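Local coordinates for periplasmic binding protein (PDB 5L9G) that binds the opine mannopine in the periplasm of Agrobacterium tumefaciens, probably as the receptor that hands it to an ABC transporter, at residues A[121-126]-A[224-229]; A[142-147]-A[195-200]; A[151-156]-A[220-225]; A[164-169]-A[188-193]; A[213-218]-A[238-243]. One frame throughout, in Å; residues are numbered along the deposited sequence.

Contact 1: residues A[121-126]-A[224-229]. With MO0 (mannopine), chain C.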
# COMPACT_ATOMS: atom_id res chain seq x y z
N TYR A 121 -0.34 -4.14 -5.24
CA TYR A 121 0.32 -2.90 -5.66
C TYR A 121 1.82 -3.03 -5.34
O TYR A 121 2.24 -4.01 -4.72
CB TYR A 121 -0.29 -1.70 -4.92
CG TYR A 121 -0.10 -1.75 -3.42
CD1 TYR A 121 -0.95 -2.50 -2.61
CD2 TYR A 121 0.92 -1.03 -2.81
CE1 TYR A 121 -0.77 -2.56 -1.23
CE2 TYR A 121 1.10 -1.07 -1.43
CZ TYR A 121 0.24 -1.82 -0.64
OH TYR A 121 0.41 -1.85 0.71
N SER A 122 2.61 -2.04 -5.74
CA SER A 122 4.05 -2.05 -5.48
C SER A 122 4.46 -0.77 -4.79
O SER A 122 3.93 0.31 -5.10
CB SER A 122 4.84 -2.20 -6.78
OG SER A 122 4.59 -3.41 -7.48
N THR A 123 5.41 -0.88 -3.85
CA THR A 123 6.08 0.25 -3.20
C THR A 123 7.40 0.28 -3.97
O THR A 123 8.22 -0.64 -3.81
CB THR A 123 6.25 0.01 -1.72
OG1 THR A 123 4.95 -0.11 -1.13
CG2 THR A 123 7.01 1.13 -1.05
N LEU A 124 7.57 1.26 -4.86
CA LEU A 124 8.68 1.26 -5.81
C LEU A 124 9.44 2.58 -5.89
O LEU A 124 9.00 3.58 -5.33
CB LEU A 124 8.14 0.83 -7.23
CG LEU A 124 6.91 1.60 -7.79
CD1 LEU A 124 7.26 3.06 -8.16
CD2 LEU A 124 6.39 0.91 -9.05
N ILE A 125 10.56 2.58 -6.64
CA ILE A 125 11.44 3.73 -6.87
C ILE A 125 11.01 4.46 -8.13
O ILE A 125 10.98 3.86 -9.19
CB ILE A 125 12.92 3.24 -7.03
CG1 ILE A 125 13.40 2.52 -5.77
CG2 ILE A 125 13.90 4.40 -7.42
CD1 ILE A 125 14.58 1.52 -6.06
N ALA A 126 10.82 5.77 -8.02
CA ALA A 126 10.54 6.64 -9.17
C ALA A 126 11.56 7.78 -9.12
O ALA A 126 11.94 8.20 -8.02
CB ALA A 126 9.13 7.22 -9.09
N ILE A 224 10.31 6.94 -3.03
CA ILE A 224 9.77 5.60 -2.87
C ILE A 224 8.29 5.81 -2.54
O ILE A 224 7.96 6.38 -1.49
CB ILE A 224 10.47 4.71 -1.81
CG1 ILE A 224 11.96 4.52 -2.14
CG2 ILE A 224 9.73 3.35 -1.74
CD1 ILE A 224 12.81 4.02 -0.95
N THR A 225 7.42 5.38 -3.45
CA THR A 225 5.97 5.49 -3.22
C THR A 225 5.24 4.38 -4.03
O THR A 225 5.88 3.50 -4.61
CB THR A 225 5.44 6.94 -3.45
OG1 THR A 225 4.08 7.06 -2.97
CG2 THR A 225 5.52 7.38 -4.92
N TRP A 226 3.92 4.43 -4.03
CA TRP A 226 3.06 3.41 -4.63
C TRP A 226 2.90 3.60 -6.14
O TRP A 226 2.70 4.72 -6.61
CB TRP A 226 1.73 3.36 -3.84
CG TRP A 226 2.00 3.19 -2.35
CD1 TRP A 226 2.77 2.21 -1.78
CD2 TRP A 226 1.46 3.96 -1.28
NE1 TRP A 226 2.77 2.36 -0.40
CE2 TRP A 226 1.94 3.40 -0.07
CE3 TRP A 226 0.61 5.09 -1.21
CZ2 TRP A 226 1.64 3.95 1.18
CZ3 TRP A 226 0.23 5.57 0.04
CH2 TRP A 226 0.75 5.01 1.22
N GLY A 227 3.03 2.50 -6.87
CA GLY A 227 3.02 2.46 -8.34
C GLY A 227 1.86 3.18 -9.00
O GLY A 227 2.04 3.84 -10.03
N GLY A 228 0.66 3.02 -8.44
CA GLY A 228 -0.54 3.66 -9.00
C GLY A 228 -0.47 5.18 -8.91
O GLY A 228 -0.80 5.88 -9.87
N ARG A 229 0.05 5.68 -7.79
CA ARG A 229 0.23 7.13 -7.58
C ARG A 229 1.25 7.67 -8.58
O ARG A 229 1.03 8.73 -9.18
CB ARG A 229 0.69 7.42 -6.14
CG ARG A 229 -0.20 6.80 -5.04
CD ARG A 229 -1.67 7.26 -5.08
NE ARG A 229 -2.41 6.71 -3.93
CZ ARG A 229 -3.42 7.32 -3.32
NH1 ARG A 229 -3.86 8.50 -3.77
NH2 ARG A 229 -4.00 6.77 -2.26
OAB MO0 C . -3.31 0.20 6.62
CAF MO0 C . -3.47 1.59 6.62
CAG MO0 C . -2.75 2.29 5.49
OAC MO0 C . -1.45 2.59 5.87
CAH MO0 C . -2.84 1.58 4.16
OAM MO0 C . -4.15 1.36 3.80
CAI MO0 C . -2.07 2.24 3.01
OAD MO0 C . -2.55 3.52 2.74
CAJ MO0 C . -2.01 1.36 1.79
OAE MO0 C . -1.41 0.15 2.12
CAK MO0 C . -1.35 2.01 0.57
N MO0 C . -2.23 1.86 -0.59
CA MO0 C . -1.58 2.25 -1.87
C MO0 C . -2.05 3.61 -2.30
O MO0 C . -2.77 4.29 -1.53
CB MO0 C . -1.77 1.23 -2.97
CG MO0 C . -3.15 1.29 -3.58
CD MO0 C . -3.54 0.03 -4.28
OE1 MO0 C . -3.43 -0.01 -5.68
NE2 MO0 C . -3.97 -0.98 -3.69
OXT MO0 C . -1.69 4.12 -3.41
O HOH W 1 4.57 0.81 1.50
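Leu124 and Thr225 form an antiparallel hydrogen-bonded pair: Leu124 N reaches Thr225 O at 2.8 Å, and Thr225 N returns to Leu124 O at 3.0 Å. One step on, Ser122 O takes the N-H of Gly227, so the pairing runs right up to the first turn of the helix, with Trp226 as its N-cap. Arg229, in that turn, grips the mannopine carboxylate through two atoms; NE donates to OXT at 2.7 Å and NH2 to O at 2.9 Å, both oxygens lying at the edge of the guanidinium. NH2 also donates to Gly29 O. Water 1 joins Thr123 OG1 to Trp226 NE1, accepting from the indole at 3.0 Å, while OG1 sits in the plane of the indole at its edge. The edge of the Tyr121 ring turns toward the face of the Trp226 five-membered ring, an offset edge-to-face pair with planes at 90° and centroids 5.3 Å apart. Mannopine CB lies over one face of Tyr121, and CAK is 3.5 Å above the indole plane, opposite the side where Thr225 OG1 approaches. Beyond the pocket, Thr123 CG2 meets Ile224 CG2 at 3.6 Å, and Leu124 CD2 packs on the bare CA of Gly227. Trp205 and Trp156 meet the indole edge-to-face. Strand 240-256 pairs along the other edge of 115-128, and Met140 and Phe143 of helix 140-144 pack on Ile125 and Ile224.

Contact 2: residues A[142-147]-A[195-200]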
# COMPACT_ATOMS: atom_id res chain seq x y z
N ASP A 142 21.16 2.15 -5.30
CA ASP A 142 21.22 3.41 -6.06
C ASP A 142 20.45 4.52 -5.35
O ASP A 142 20.94 5.64 -5.25
CB ASP A 142 20.65 3.24 -7.48
CG ASP A 142 21.49 2.49 -8.49
OD1 ASP A 142 22.69 2.26 -8.21
OD2 ASP A 142 20.96 2.21 -9.60
N PHE A 143 19.22 4.20 -4.86
CA PHE A 143 18.38 5.18 -4.17
C PHE A 143 19.14 5.77 -2.97
O PHE A 143 19.07 6.98 -2.73
CB PHE A 143 17.08 4.52 -3.70
CG PHE A 143 16.06 5.51 -3.21
CD1 PHE A 143 16.03 5.91 -1.87
CD2 PHE A 143 15.13 6.06 -4.08
CE1 PHE A 143 15.09 6.84 -1.41
CE2 PHE A 143 14.17 6.98 -3.62
CZ PHE A 143 14.18 7.38 -2.30
N PHE A 144 19.87 4.92 -2.23
CA PHE A 144 20.57 5.36 -1.01
C PHE A 144 21.95 5.93 -1.30
O PHE A 144 22.62 6.41 -0.38
CB PHE A 144 20.64 4.18 0.00
CG PHE A 144 19.36 3.94 0.78
CD1 PHE A 144 18.22 3.45 0.14
CD2 PHE A 144 19.32 4.13 2.15
CE1 PHE A 144 17.04 3.21 0.86
CE2 PHE A 144 18.15 3.86 2.87
CZ PHE A 144 17.01 3.43 2.22
N ASP A 145 22.37 5.91 -2.57
CA ASP A 145 23.70 6.37 -2.97
C ASP A 145 23.69 7.86 -3.34
O ASP A 145 23.53 8.21 -4.51
CB ASP A 145 24.27 5.51 -4.10
CG ASP A 145 25.76 5.69 -4.33
OD1 ASP A 145 26.31 6.75 -3.92
OD2 ASP A 145 26.38 4.80 -4.95
N VAL A 146 23.91 8.71 -2.33
CA VAL A 146 23.87 10.18 -2.47
C VAL A 146 25.09 10.70 -3.25
O VAL A 146 25.02 11.77 -3.87
CB VAL A 146 23.65 10.88 -1.11
CG1 VAL A 146 23.58 12.40 -1.25
CG2 VAL A 146 22.38 10.36 -0.44
N LYS A 147 26.19 9.93 -3.26
CA LYS A 147 27.38 10.30 -4.03
C LYS A 147 27.14 10.07 -5.53
O LYS A 147 27.37 10.98 -6.32
CB LYS A 147 28.64 9.56 -3.53
CG LYS A 147 29.28 10.11 -2.22
CD LYS A 147 29.76 11.58 -2.26
CE LYS A 147 31.25 11.73 -2.15
NZ LYS A 147 31.66 13.15 -2.20
N THR A 195 19.00 6.38 8.84
CA THR A 195 19.56 7.53 9.55
C THR A 195 20.61 8.22 8.67
O THR A 195 20.61 9.44 8.58
CB THR A 195 20.09 7.09 10.93
OG1 THR A 195 19.02 6.53 11.68
CG2 THR A 195 20.72 8.24 11.72
N GLU A 196 21.47 7.43 8.01
CA GLU A 196 22.52 7.91 7.10
C GLU A 196 21.89 8.68 5.92
O GLU A 196 22.42 9.71 5.50
CB GLU A 196 23.31 6.70 6.59
CG GLU A 196 24.54 7.01 5.76
CD GLU A 196 25.10 5.76 5.09
OE1 GLU A 196 25.79 4.98 5.79
OE2 GLU A 196 24.80 5.53 3.90
N LEU A 197 20.76 8.17 5.38
CA LEU A 197 20.08 8.79 4.24
C LEU A 197 19.28 10.03 4.64
O LEU A 197 19.18 10.97 3.84
CB LEU A 197 19.17 7.78 3.53
CG LEU A 197 18.47 8.26 2.23
CD1 LEU A 197 19.48 8.46 1.07
CD2 LEU A 197 17.35 7.33 1.82
N ALA A 198 18.68 10.03 5.86
CA ALA A 198 17.79 11.07 6.38
C ALA A 198 18.18 12.54 6.03
O ALA A 198 17.27 13.26 5.60
CB ALA A 198 17.57 10.90 7.88
N PRO A 199 19.46 13.01 6.10
CA PRO A 199 19.73 14.41 5.72
C PRO A 199 19.43 14.76 4.25
O PRO A 199 19.22 15.93 3.94
CB PRO A 199 21.22 14.59 6.04
CG PRO A 199 21.52 13.52 7.04
CD PRO A 199 20.69 12.36 6.60
N SER A 200 19.37 13.74 3.36
CA SER A 200 19.05 13.92 1.94
C SER A 200 17.56 13.76 1.66
O SER A 200 17.14 13.88 0.50
CB SER A 200 19.87 12.97 1.08
OG SER A 200 21.24 13.29 1.21
O HOH W 2 22.81 6.97 2.30
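Leu197 lays its CD2 methyl over one face of the Phe144 ring, a CH-pi contact with the carbon 3.8 Å from the ring centroid and only 14° off the normal. Leu197 CD2 is also near the plane of the Phe143 ring at its edge, 4.0 Å from Phe143 CE1, so a single branch of the leucine serves two aromatics in different ways. With CG anti to the backbone N (chi1 -175°), the leucine reaches across to both rings, and on its other branch Leu197 CD1 meets Val146 CG2 at 3.8 Å. Val146 in turn straddles Ser200 OG with both methyls, CG1 at 3.5 Å and CG2 at 3.6 Å. No direct hydrogen bond joins the segments. The polar link is water 2, which donates to Phe144 O at 2.7 Å and to Glu196 OE2 at 2.9 Å. Arg153 ties the two ends to the sheet, its NE donating to Phe143 O and its backbone pairing with Ser200. The geometry is that of two helix ends packed against the parallel part of a mixed sheet in an alpha/beta lobe, where helix 184-197 runs out through a 3-10 turn into strand 201-205.

Contact 3: residues A[151-156]-A[220-225]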
# COMPACT_ATOMS: atom_id res chain seq x y z
N GLY A 151 20.82 14.40 -4.78
CA GLY A 151 19.47 14.91 -4.94
C GLY A 151 18.54 14.68 -3.77
O GLY A 151 18.87 14.00 -2.80
N LYS A 152 17.38 15.31 -3.86
CA LYS A 152 16.33 15.28 -2.86
C LYS A 152 15.54 13.99 -2.94
O LYS A 152 14.96 13.67 -3.98
CB LYS A 152 15.39 16.49 -3.03
CG LYS A 152 16.03 17.85 -2.83
CD LYS A 152 15.01 18.95 -3.14
CE LYS A 152 15.64 20.32 -3.27
NZ LYS A 152 16.07 20.88 -1.96
N ARG A 153 15.52 13.23 -1.83
CA ARG A 153 14.76 12.00 -1.67
C ARG A 153 13.44 12.26 -0.93
O ARG A 153 13.37 13.14 -0.08
CB ARG A 153 15.56 11.00 -0.82
CG ARG A 153 16.53 10.11 -1.64
CD ARG A 153 17.92 10.66 -1.68
NE ARG A 153 18.83 9.73 -2.36
CZ ARG A 153 19.78 10.12 -3.20
NH1 ARG A 153 20.54 9.23 -3.81
NH2 ARG A 153 19.95 11.42 -3.47
N ALA A 154 12.41 11.45 -1.22
CA ALA A 154 11.17 11.48 -0.47
C ALA A 154 10.80 10.05 -0.10
O ALA A 154 10.86 9.15 -0.93
CB ALA A 154 10.06 12.15 -1.25
N LEU A 155 10.47 9.84 1.18
CA LEU A 155 10.10 8.53 1.70
C LEU A 155 8.81 8.70 2.47
O LEU A 155 8.46 9.81 2.84
CB LEU A 155 11.18 8.00 2.66
CG LEU A 155 12.44 7.36 2.07
CD1 LEU A 155 13.34 8.39 1.49
CD2 LEU A 155 13.26 6.66 3.19
N TRP A 156 8.09 7.60 2.71
CA TRP A 156 6.82 7.61 3.44
C TRP A 156 7.07 7.96 4.92
O TRP A 156 8.15 7.66 5.45
CB TRP A 156 6.20 6.20 3.36
CG TRP A 156 4.74 6.10 3.73
CD1 TRP A 156 3.83 7.12 3.81
CD2 TRP A 156 4.03 4.90 4.03
NE1 TRP A 156 2.59 6.62 4.16
CE2 TRP A 156 2.68 5.26 4.27
CE3 TRP A 156 4.39 3.54 4.09
CZ2 TRP A 156 1.70 4.31 4.59
CZ3 TRP A 156 3.43 2.60 4.40
CH2 TRP A 156 2.10 2.98 4.68
N VAL A 220 10.80 16.76 -5.90
CA VAL A 220 11.76 15.76 -5.42
C VAL A 220 12.56 15.24 -6.60
O VAL A 220 12.08 15.34 -7.74
CB VAL A 220 11.08 14.59 -4.62
CG1 VAL A 220 10.36 15.13 -3.39
CG2 VAL A 220 10.13 13.77 -5.51
N ASP A 221 13.73 14.63 -6.34
CA ASP A 221 14.54 14.04 -7.41
C ASP A 221 14.27 12.56 -7.54
O ASP A 221 14.39 11.98 -8.61
CB ASP A 221 16.02 14.36 -7.21
CG ASP A 221 16.27 15.86 -7.30
OD1 ASP A 221 15.77 16.49 -8.26
OD2 ASP A 221 16.90 16.40 -6.39
N MET A 222 13.93 11.92 -6.42
CA MET A 222 13.59 10.50 -6.42
C MET A 222 12.69 10.25 -5.22
O MET A 222 12.74 11.01 -4.25
CB MET A 222 14.83 9.59 -6.41
CG MET A 222 15.75 9.83 -5.21
SD MET A 222 17.17 8.72 -5.29
CE MET A 222 18.26 9.58 -6.47
N ILE A 223 11.87 9.20 -5.30
CA ILE A 223 10.86 8.93 -4.26
C ILE A 223 10.55 7.45 -4.23
O ILE A 223 10.53 6.79 -5.28
CB ILE A 223 9.56 9.78 -4.53
CG1 ILE A 223 8.45 9.56 -3.49
CG2 ILE A 223 8.98 9.56 -5.97
CD1 ILE A 223 7.29 10.58 -3.61
N ILE A 224 10.31 6.94 -3.03
CA ILE A 224 9.77 5.60 -2.87
C ILE A 224 8.29 5.81 -2.54
O ILE A 224 7.96 6.38 -1.49
CB ILE A 224 10.47 4.71 -1.81
CG1 ILE A 224 11.96 4.52 -2.14
CG2 ILE A 224 9.73 3.35 -1.74
CD1 ILE A 224 12.81 4.02 -0.95
N THR A 225 7.42 5.38 -3.45
CA THR A 225 5.97 5.49 -3.22
C THR A 225 5.24 4.38 -4.03
O THR A 225 5.88 3.50 -4.61
CB THR A 225 5.44 6.94 -3.45
OG1 THR A 225 4.08 7.06 -2.97
CG2 THR A 225 5.52 7.38 -4.92
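Bends at Met222 chi3 (81°) and Arg153 chi2 (95°) lay the methionine SD over one face of the guanidinium of its bridge partner. Met222 SD is 3.5 Å from Arg153 NE, and Met222 CE is equally close to Arg153 NH1. The guanidinium is held by backbone carbonyls; Arg153 NH2 donates to Gly151 O at 2.9 Å, approaching from above the carbonyl plane, and also to Phe149 O. On the opposite side of the sheet Ala154 CB fits between Val220 CG1, 3.7 Å away, and Ile223 CG1. Asp221 bonds to the other backbone at two points: OD2, met on its anti side, takes the N-H of Lys152 at 2.8 Å, and its own N donates to Lys152 O. Lys152 O also accepts from Met222 N, at 3.2 Å, so one carbonyl serves two successive amides at the entry to the strand. Asp221 OD1 turns instead to Thr131. Farther along, Ile224 N donates to Ala154 O at 3.1 Å, whereas the Ala154 N to Met222 O bond is weak. The two short strands run 12° apart in direction, a parallel pair with 201-205 on the far edge of 153-156. In this alpha/beta lobe helix 208-216 links 201-205 to 222-226, a beta-alpha-beta crossover that skips the intervening strand 153-156, and strand 153-156 ends at Trp156 of the mannopine pocket.

Contact 4: residues A[164-169]-A[188-193]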
# COMPACT_ATOMS: atom_id res chain seq x y z
N GLU A 164 12.47 -2.27 4.96
CA GLU A 164 12.91 -3.26 3.98
C GLU A 164 13.78 -2.63 2.90
O GLU A 164 14.74 -3.27 2.46
CB GLU A 164 11.72 -3.99 3.35
CG GLU A 164 10.85 -4.77 4.32
CD GLU A 164 9.62 -4.00 4.81
OE1 GLU A 164 8.56 -4.64 5.01
OE2 GLU A 164 9.72 -2.77 5.02
N ALA A 165 13.45 -1.36 2.49
CA ALA A 165 14.22 -0.61 1.48
C ALA A 165 15.67 -0.46 1.95
O ALA A 165 16.59 -0.70 1.18
CB ALA A 165 13.60 0.77 1.23
N ALA A 166 15.86 -0.13 3.24
CA ALA A 166 17.18 0.02 3.85
C ALA A 166 17.93 -1.32 3.87
O ALA A 166 19.12 -1.33 3.53
CB ALA A 166 17.05 0.57 5.25
N ALA A 167 17.24 -2.44 4.20
CA ALA A 167 17.83 -3.79 4.19
C ALA A 167 18.35 -4.10 2.77
O ALA A 167 19.50 -4.50 2.63
CB ALA A 167 16.81 -4.83 4.62
N LEU A 168 17.53 -3.80 1.72
CA LEU A 168 17.92 -3.98 0.32
C LEU A 168 19.12 -3.11 -0.06
O LEU A 168 20.04 -3.62 -0.69
CB LEU A 168 16.73 -3.69 -0.63
CG LEU A 168 15.63 -4.73 -0.63
CD1 LEU A 168 14.39 -4.19 -1.29
CD2 LEU A 168 16.11 -6.04 -1.31
N ALA A 169 19.14 -1.82 0.36
CA ALA A 169 20.26 -0.90 0.10
C ALA A 169 21.58 -1.42 0.66
O ALA A 169 22.63 -1.16 0.07
CB ALA A 169 19.97 0.45 0.71
N LYS A 188 18.69 -3.12 13.51
CA LYS A 188 19.45 -1.94 13.89
C LYS A 188 20.25 -1.36 12.72
O LYS A 188 20.32 -0.14 12.58
CB LYS A 188 20.37 -2.24 15.09
CG LYS A 188 19.63 -2.26 16.42
CD LYS A 188 20.58 -2.39 17.61
CE LYS A 188 19.86 -2.07 18.91
NZ LYS A 188 20.81 -1.92 20.04
N ALA A 189 20.85 -2.24 11.88
CA ALA A 189 21.63 -1.82 10.72
C ALA A 189 20.73 -1.11 9.69
O ALA A 189 21.14 -0.14 9.06
CB ALA A 189 22.30 -3.03 10.08
N ALA A 190 19.48 -1.60 9.53
CA ALA A 190 18.50 -1.05 8.60
C ALA A 190 18.12 0.38 9.04
O ALA A 190 18.10 1.29 8.22
CB ALA A 190 17.28 -1.95 8.53
N ILE A 191 17.92 0.58 10.36
CA ILE A 191 17.61 1.89 10.94
C ILE A 191 18.82 2.83 10.80
O ILE A 191 18.64 4.01 10.46
CB ILE A 191 17.06 1.74 12.38
CG1 ILE A 191 15.57 1.29 12.34
CG2 ILE A 191 17.25 2.99 13.27
CD1 ILE A 191 14.53 2.32 11.80
N ALA A 192 20.06 2.29 10.98
CA ALA A 192 21.30 3.05 10.82
C ALA A 192 21.44 3.55 9.37
O ALA A 192 21.87 4.69 9.15
CB ALA A 192 22.50 2.20 11.21
N LYS A 193 21.06 2.71 8.40
CA LYS A 193 21.09 3.04 6.97
C LYS A 193 20.10 4.16 6.65
O LYS A 193 20.43 5.07 5.89
CB LYS A 193 20.83 1.78 6.11
CG LYS A 193 21.04 1.97 4.61
CD LYS A 193 22.49 2.28 4.26
CE LYS A 193 22.73 2.37 2.77
NZ LYS A 193 24.16 2.64 2.47
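Lys193 N donates to Ala189 O at 2.9 Å, and Ala169 N makes the matching bond to Ala165 O; both are regular i to i-4 helical bonds, and no hydrogen bond passes from one helix to the other. The helices meet through methyl groups and the aliphatic part of a lysine. The CB of Ala166 points at the second helix and rests on its backbone, 3.2 Å from Ala190 O, while the Ala166 and Ala190 methyls stand 4.1 Å apart. This explains how the local axes can come within 8.2 Å: with alanine at the crossing point on both sides, only a methyl separates one backbone from the other. The axes cross at 90°, so the meeting is confined to a small patch, and 193 Å² in all is buried. Both helices belong to the long connection that leads from strand 153-156 over to its parallel neighbour 201-205, on one flank of an alpha/beta lobe. At the patch's other end Lys193 stretches across. Its CG is anti to the backbone N (chi1 -172°), and one bend at chi2 then sends an extended chain past the end of the first helix. Lys193 CG passes 4.0 Å from Ala166 O, and Lys193 CE meets Ala169 CB at 3.9 Å. The aliphatic part of the lysine is thus used as a packing surface, while NZ is engaged in a salt bridge with Glu196 in its own helix. Phe144 of helix 140-144 touches both Ala169 and Lys193, and Phe180 of helix 177-180 lies against Ala167.

Contact 5: residues A[213-218]-A[238-243]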
# COMPACT_ATOMS: atom_id res chain seq x y z
N GLN A 213 1.60 14.61 -6.14
CA GLN A 213 1.77 16.05 -6.35
C GLN A 213 3.25 16.44 -6.36
O GLN A 213 3.67 17.23 -7.21
CB GLN A 213 0.97 16.88 -5.29
CG GLN A 213 0.79 18.35 -5.67
CD GLN A 213 0.11 18.50 -7.01
OE1 GLN A 213 -1.00 18.01 -7.22
NE2 GLN A 213 0.74 19.17 -7.93
N LEU A 214 4.05 15.86 -5.43
CA LEU A 214 5.51 16.10 -5.39
C LEU A 214 6.13 15.74 -6.75
O LEU A 214 6.95 16.48 -7.27
CB LEU A 214 6.16 15.22 -4.32
CG LEU A 214 5.90 15.65 -2.87
CD1 LEU A 214 6.40 14.55 -1.92
CD2 LEU A 214 6.59 17.00 -2.55
N ILE A 215 5.67 14.62 -7.34
CA ILE A 215 6.12 14.10 -8.64
C ILE A 215 5.70 15.06 -9.77
O ILE A 215 6.53 15.50 -10.55
CB ILE A 215 5.60 12.64 -8.85
CG1 ILE A 215 6.25 11.69 -7.82
CG2 ILE A 215 5.88 12.18 -10.31
CD1 ILE A 215 5.64 10.30 -7.73
N LYS A 216 4.41 15.43 -9.79
CA LYS A 216 3.91 16.37 -10.81
C LYS A 216 4.64 17.71 -10.77
O LYS A 216 4.95 18.27 -11.81
CB LYS A 216 2.40 16.57 -10.64
CG LYS A 216 1.56 15.36 -11.09
CD LYS A 216 0.06 15.62 -10.87
CE LYS A 216 -0.35 15.41 -9.43
NZ LYS A 216 -1.82 15.17 -9.29
N ASP A 217 4.97 18.23 -9.56
CA ASP A 217 5.65 19.52 -9.45
C ASP A 217 7.18 19.42 -9.60
O ASP A 217 7.85 20.45 -9.60
CB ASP A 217 5.31 20.16 -8.08
CG ASP A 217 3.88 20.62 -7.96
OD1 ASP A 217 3.34 21.18 -8.94
OD2 ASP A 217 3.32 20.48 -6.87
N GLY A 218 7.69 18.20 -9.71
CA GLY A 218 9.13 17.95 -9.78
C GLY A 218 9.85 18.45 -8.53
O GLY A 218 11.00 18.91 -8.62
N ALA A 238 3.77 14.35 -15.44
CA ALA A 238 5.04 14.37 -14.70
C ALA A 238 6.18 13.74 -15.52
O ALA A 238 5.99 12.71 -16.14
CB ALA A 238 4.90 13.63 -13.37
N ASN A 239 7.35 14.40 -15.54
CA ASN A 239 8.52 13.94 -16.28
C ASN A 239 9.35 13.03 -15.37
O ASN A 239 10.50 13.35 -15.01
CB ASN A 239 9.35 15.13 -16.81
CG ASN A 239 10.43 14.71 -17.77
OD1 ASN A 239 10.42 13.61 -18.32
ND2 ASN A 239 11.44 15.56 -17.95
N PHE A 240 8.73 11.89 -14.97
CA PHE A 240 9.33 10.89 -14.12
C PHE A 240 9.33 9.55 -14.78
O PHE A 240 8.57 9.29 -15.72
CB PHE A 240 8.58 10.79 -12.78
CG PHE A 240 9.06 11.76 -11.71
CD1 PHE A 240 9.03 13.14 -11.92
CD2 PHE A 240 9.50 11.29 -10.48
CE1 PHE A 240 9.46 14.03 -10.93
CE2 PHE A 240 9.92 12.18 -9.48
CZ PHE A 240 9.89 13.55 -9.71
N ALA A 241 10.19 8.68 -14.28
CA ALA A 241 10.27 7.29 -14.72
C ALA A 241 10.32 6.46 -13.47
O ALA A 241 10.55 6.99 -12.38
CB ALA A 241 11.53 7.06 -15.56
N TYR A 242 10.06 5.16 -13.61
CA TYR A 242 10.10 4.27 -12.46
C TYR A 242 10.46 2.87 -12.88
O TYR A 242 10.47 2.58 -14.08
CB TYR A 242 8.77 4.30 -11.66
CG TYR A 242 7.57 3.72 -12.39
CD1 TYR A 242 6.78 4.52 -13.21
CD2 TYR A 242 7.18 2.40 -12.19
CE1 TYR A 242 5.62 4.03 -13.80
CE2 TYR A 242 6.02 1.89 -12.79
CZ TYR A 242 5.23 2.71 -13.59
OH TYR A 242 4.08 2.21 -14.19
N THR A 243 10.76 2.03 -11.91
CA THR A 243 11.11 0.62 -12.13
C THR A 243 10.43 -0.23 -11.06
O THR A 243 10.15 0.26 -9.96
CB THR A 243 12.66 0.43 -12.08
OG1 THR A 243 12.95 -0.94 -12.25
CG2 THR A 243 13.28 0.89 -10.75
O HOH W 3 7.39 16.50 -12.99
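Lys216 and Ala238 bring their CA atoms to 4.5 Å near the C-terminal end of helix 208-216, where the other segment enters strand 240-256; Gly218, with a positive phi of 60°, closes the helix in a Schellman motif, and Asn239 is the centre of an inverse gamma turn. Ile215 holds the contact together. Ile215 CG2, placed anti to the backbone N, sits over one face of the Phe240 ring, 3.6 Å from the centroid and 18° off the normal, which makes a clear CH-pi contact. Ile215 CG2 also touches Ala238 CB at 3.5 Å, so it is wedged between the aromatic and the alanine. Phe240 CE1 lies 3.3 Å from Ile215 O, and Gly218 CA sits at the ring's edge, near its plane. Ala238 CB also lies 3.9 Å from Lys216 CA, although the lysine side chain sets out away from the strand; its NZ makes a long, weak ion pair with Asp236. Ile215 O has two further partners: Gly218 N at 3.1 Å, as part of the helix ending, and water 3, which donates to it at 2.8 Å. Water 3 also accepts a weak bond from Asn239 N. Across the two segments there is no direct hydrogen bond; water 3 provides an indirect link. The chemistry therefore implies that packing of a methyl against a ring and an alanine, not polar pairing, joins the helix end to the strand, while the last-turn carbonyl is satisfied by the backbone and solvent.

Overall arrangement
All five contacts lie in one alpha/beta lobe, and contacts 1 and 3 hold residues of the mannopine pocket. These two share strand 222-226, which pairs with 115-128 on one edge and 153-156 on the other; their centres are about 11 Å apart. Contact 5, centred about 10 Å from contact 3, packs helix 208-216 near strand 240-256 of the same sheet. On the other face Phe143 and Phe144 tie contact 2 to contacts 1, 3 and 4, and contacts 2 and 4 share helix 184-197. Contacts 4 and 5 are farthest apart, about 25 Å between centres. Along the chain contact 4 falls within the span of contacts 1, 2 and 3. Helices thus flank both faces of the sheet.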